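Local coordinates for protein MerB2 (Bacillus megaterium, PDB 5C17) that binds a mercury(II) ion and probably acts as an alkylmercury lyase, cleaving the mercury-carbon bond of organomercurials, at residues Y11-L14 and L15-P19; H176-K179 and W180-E183. All blocks are in the same frame, centred on the assembly; numbering follows the deposited sequence.

Both interactions are local, each within or at the end of one helix. Interaction 1 comes first along the chain and covers the last turns of helix 5-17 and L18 just beyond it. Interaction 2 comes much later, on helix 174-183, inside the stretch assigned to the alkylmercury lyase family. Their centres lie about 34 Å apart and their nearest atoms about 21 Å apart, so they do not touch. Helix 5-17 packs on helix 194-207 and borders the ligand pocket, with Y11 close to the bound dithiol. Helix 174-183 follows strand 169-171, an outer strand of the three-stranded antiparallel sheet. The two contacts thus belong to separate parts of the fold.

Interaction 1: Y11-L14 and L15-P19; sequences YELL and LAKLP
L14 and L18 meet through apolar contact on the buried side of the helix. CG of L14 lies 3.9 Å from CD1 of L18, and the two side chains cross at a slant. CG of L14 stands anti to its own backbone N (chi1 -176°), which sets CG on the carbonyl side, where the branch meets L18. Cutting L14 back to an alanine removes this branch and would probably open a gap beside CD1 of L18. On the exposed side, CE of K17 rests 3.8 Å from CG of L13. The K17 chain bends at its last torsion, and its NZ forms a salt bridge with E157.

The backbone bonds are those of an alpha-helix reaching its C-terminal end. L15 N donates to Y11 O at 2.9 Å, and A16 N to E12 O at 3.1 Å. The last bonds are more bent: L18 N reaches L14 O at 3.0 Å with an N-H...O angle of 136°. The same L14 O also takes a weak bond from K17 N. L18 is the first residue to leave helical backbone angles. Beyond the segments, F207 of helix 194-207 touches Y11, L15 and L18.

Interaction 2: H176-K179 and W180-E183; sequences HANK and WKEE
N178 and K181 run alongside each other in the same direction on helix 174-183. The amide oxygen OD1 of N178 comes 4.0 Å from CD of K181, so the aliphatic part of the lysine makes this contact. CG of K181 also passes 3.4 Å from A177 O.

W180 leaves the helix in another direction. Its chi1 of 174° swings the indole to the carbonyl side and turns the CE3 edge to A177 O, which lies in the ring plane 4.0 Å from CE3. The ring then runs away from H176-K179 into an aromatic cluster. There W150 meets it edge-to-face, and F171, H169 and H184 also make ring contacts.

Regular i to i+4 bonds join the turns of this alpha-helix, including K181 N to A177 O at 2.8 Å. The bond from E183 N to K179 O is weak. A water donates to K179 O at 2.8 Å and to E183 OE1 at 3.1 Å. OE1 is also hydrogen-bonded to the hydroxyl of Y125.

K179 NZ and E183 OE1 are 6.5 Å apart, so their opposite charges probably attract only at a distance, while the water joins the K179 carbonyl to the E183 carboxylate.

Interaction 1: Y11-L14 and L15-P19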
loop_
_atom_site.group_PDB
_atom_site.type_symbol
_atom_site.label_atom_id
_atom_site.label_comp_id
_atom_site.label_asym_id
_atom_site.label_seq_id
_atom_site.Cartn_x
_atom_site.Cartn_y
_atom_site.Cartn_z
ATOM N N TYR A 11 -5.785 11.476 4.990
ATOM C CA TYR A 11 -6.423 11.299 3.702
ATOM C C TYR A 11 -7.250 12.509 3.306
ATOM O O TYR A 11 -7.324 12.832 2.117
ATOM C CB TYR A 11 -7.307 10.067 3.718
ATOM C CG TYR A 11 -6.596 8.764 3.510
ATOM C CD1 TYR A 11 -5.977 8.471 2.306
ATOM C CD2 TYR A 11 -6.589 7.802 4.492
ATOM C CE1 TYR A 11 -5.353 7.266 2.094
ATOM C CE2 TYR A 11 -5.974 6.579 4.296
ATOM C CZ TYR A 11 -5.353 6.314 3.100
ATOM O OH TYR A 11 -4.754 5.093 2.905
ATOM N N GLU A 12 -7.884 13.177 4.266
ATOM C CA GLU A 12 -8.642 14.374 3.930
ATOM C C GLU A 12 -7.716 15.473 3.405
ATOM O O GLU A 12 -8.057 16.176 2.447
ATOM C CB GLU A 12 -9.449 14.868 5.122
ATOM C CG GLU A 12 -10.633 13.972 5.439
ATOM C CD GLU A 12 -11.468 14.489 6.579
ATOM O OE1 GLU A 12 -12.519 13.861 6.847
ATOM O OE2 GLU A 12 -11.091 15.517 7.201
ATOM N N LEU A 13 -6.553 15.628 4.040
ATOM C CA LEU A 13 -5.579 16.622 3.590
ATOM C C LEU A 13 -5.055 16.264 2.193
ATOM O O LEU A 13 -4.950 17.108 1.303
ATOM C CB LEU A 13 -4.423 16.743 4.583
ATOM C CG LEU A 13 -3.292 17.699 4.198
ATOM C CD1 LEU A 13 -3.793 19.109 3.945
ATOM C CD2 LEU A 13 -2.236 17.693 5.295
ATOM N N LEU A 14 -4.752 14.995 1.983
ATOM C CA LEU A 14 -4.286 14.547 0.673
ATOM C C LEU A 14 -5.346 14.797 -0.418
ATOM O O LEU A 14 -5.021 15.282 -1.499
ATOM C CB LEU A 14 -3.909 13.064 0.733
ATOM C CG LEU A 14 -3.318 12.451 -0.528
ATOM C CD1 LEU A 14 -2.096 13.182 -1.024
ATOM C CD2 LEU A 14 -2.993 11.006 -0.229
ATOM N N LEU A 15 -6.606 14.461 -0.155
ATOM C CA LEU A 15 -7.655 14.727 -1.141
ATOM C C LEU A 15 -7.753 16.216 -1.475
ATOM O O LEU A 15 -7.976 16.587 -2.633
ATOM C CB LEU A 15 -9.005 14.228 -0.630
ATOM C CG LEU A 15 -9.241 12.728 -0.725
ATOM C CD1 LEU A 15 -10.449 12.294 0.089
ATOM C CD2 LEU A 15 -9.412 12.311 -2.188
ATOM N N ALA A 16 -7.586 17.070 -0.468
ATOM C CA ALA A 16 -7.621 18.509 -0.681
ATOM C C ALA A 16 -6.491 18.961 -1.616
ATOM O O ALA A 16 -6.659 19.909 -2.392
ATOM C CB ALA A 16 -7.526 19.237 0.654
ATOM N N LYS A 17 -5.345 18.288 -1.525
ATOM C CA LYS A 17 -4.154 18.638 -2.310
ATOM C C LYS A 17 -4.179 18.113 -3.743
ATOM O O LYS A 17 -3.525 18.665 -4.623
ATOM C CB LYS A 17 -2.895 18.080 -1.627
ATOM C CG LYS A 17 -2.516 18.763 -0.348
ATOM C CD LYS A 17 -1.453 17.955 0.418
ATOM C CE LYS A 17 -0.853 18.771 1.531
ATOM N NZ LYS A 17 0.083 19.794 1.006
ATOM N N LEU A 18 -4.875 17.009 -3.962
ATOM C CA LEU A 18 -4.864 16.361 -5.261
ATOM C C LEU A 18 -5.815 17.032 -6.242
ATOM O O LEU A 18 -6.817 17.615 -5.840
ATOM C CB LEU A 18 -5.251 14.897 -5.112
ATOM C CG LEU A 18 -4.213 14.029 -4.414
ATOM C CD1 LEU A 18 -4.772 12.644 -4.167
ATOM C CD2 LEU A 18 -2.920 13.941 -5.234
ATOM N N PRO A 19 -5.515 16.937 -7.546
ATOM C CA PRO A 19 -6.439 17.436 -8.571
ATOM C C PRO A 19 -7.831 16.808 -8.490
ATOM O O PRO A 19 -7.959 15.677 -8.042
ATOM C CB PRO A 19 -5.788 16.990 -9.873
ATOM C CG PRO A 19 -4.389 16.749 -9.564
ATOM C CD PRO A 19 -4.289 16.378 -8.133
#

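Interaction 2: H176-K179 and W180-E183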
loop_
_atom_site.group_PDB
_atom_site.type_symbol
_atom_site.label_atom_id
_atom_site.label_comp_id
_atom_site.label_asym_id
_atom_site.label_seq_id
_atom_site.Cartn_x
_atom_site.Cartn_y
_atom_site.Cartn_z
ATOM N N HIS A 176 12.915 -8.036 18.270
ATOM C CA HIS A 176 13.749 -7.874 17.078
ATOM C C HIS A 176 13.634 -6.470 16.473
ATOM O O HIS A 176 14.630 -5.914 16.008
ATOM C CB HIS A 176 13.449 -8.976 16.064
ATOM C CG HIS A 176 13.974 -10.311 16.481
ATOM N ND1 HIS A 176 13.479 -11.498 15.993
ATOM C CD2 HIS A 176 14.983 -10.638 17.323
ATOM C CE1 HIS A 176 14.146 -12.503 16.535
ATOM N NE2 HIS A 176 15.061 -12.007 17.347
ATOM N N ALA A 177 12.442 -5.880 16.521
ATOM C CA ALA A 177 12.284 -4.484 16.142
ATOM C C ALA A 177 13.229 -3.607 16.966
ATOM O O ALA A 177 13.852 -2.669 16.453
ATOM C CB ALA A 177 10.843 -4.034 16.322
ATOM N N ASN A 178 13.325 -3.910 18.258
ATOM C CA ASN A 178 14.196 -3.131 19.136
ATOM C C ASN A 178 15.680 -3.278 18.827
ATOM O O ASN A 178 16.431 -2.317 18.956
ATOM C CB ASN A 178 13.909 -3.457 20.605
ATOM C CG ASN A 178 12.608 -2.862 21.072
ATOM O OD1 ASN A 178 12.095 -1.914 20.466
ATOM N ND2 ASN A 178 12.056 -3.407 22.145
ATOM N N LYS A 179 16.102 -4.473 18.431
ATOM C CA LYS A 179 17.479 -4.671 17.970
ATOM C C LYS A 179 17.746 -3.820 16.736
ATOM O O LYS A 179 18.783 -3.169 16.630
ATOM C CB LYS A 179 17.762 -6.143 17.670
ATOM C CG LYS A 179 17.790 -7.020 18.902
ATOM C CD LYS A 179 18.166 -8.466 18.585
ATOM C CE LYS A 179 19.643 -8.652 18.252
ATOM N NZ LYS A 179 19.937 -10.095 17.999
ATOM N N TRP A 180 16.790 -3.804 15.816
ATOM C CA TRP A 180 16.917 -3.003 14.610
ATOM C C TRP A 180 16.987 -1.525 14.969
ATOM O O TRP A 180 17.829 -0.789 14.452
ATOM C CB TRP A 180 15.747 -3.303 13.669
ATOM C CG TRP A 180 15.666 -2.446 12.450
ATOM C CD1 TRP A 180 16.246 -2.686 11.236
ATOM C CD2 TRP A 180 14.948 -1.221 12.317
ATOM N NE1 TRP A 180 15.930 -1.682 10.356
ATOM C CE2 TRP A 180 15.137 -0.765 10.997
ATOM C CE3 TRP A 180 14.153 -0.464 13.185
ATOM C CZ2 TRP A 180 14.555 0.417 10.524
ATOM C CZ3 TRP A 180 13.588 0.704 12.721
ATOM C CH2 TRP A 180 13.790 1.135 11.402
ATOM N N LYS A 181 16.131 -1.104 15.894
ATOM C CA LYS A 181 16.107 0.289 16.310
ATOM C C LYS A 181 17.443 0.744 16.884
ATOM O O LYS A 181 17.859 1.877 16.657
ATOM C CB LYS A 181 15.036 0.515 17.356
ATOM C CG LYS A 181 13.658 0.752 16.812
ATOM C CD LYS A 181 12.687 1.073 17.945
ATOM C CE LYS A 181 13.203 2.222 18.805
ATOM N NZ LYS A 181 12.120 3.029 19.438
ATOM N N GLU A 182 18.095 -0.126 17.654
ATOM C CA GLU A 182 19.389 0.190 18.252
ATOM C C GLU A 182 20.422 0.492 17.181
ATOM O O GLU A 182 21.317 1.316 17.380
ATOM C CB GLU A 182 19.847 -0.966 19.146
ATOM C CG GLU A 182 19.342 -0.820 20.578
ATOM C CD GLU A 182 19.425 -2.101 21.392
ATOM O OE1 GLU A 182 18.475 -2.910 21.342
ATOM O OE2 GLU A 182 20.437 -2.283 22.103
ATOM N N GLU A 183 20.278 -0.157 16.032
ATOM C CA GLU A 183 21.203 0.014 14.917
ATOM C C GLU A 183 20.805 1.167 14.000
ATOM O O GLU A 183 21.579 1.563 13.130
ATOM C CB GLU A 183 21.278 -1.284 14.113
ATOM C CG GLU A 183 21.897 -2.427 14.884
ATOM C CD GLU A 183 21.873 -3.723 14.112
ATOM O OE1 GLU A 183 21.990 -4.797 14.744
ATOM O OE2 GLU A 183 21.732 -3.667 12.869
HETATM O O HOH W 1 21.170 -4.097 17.680
#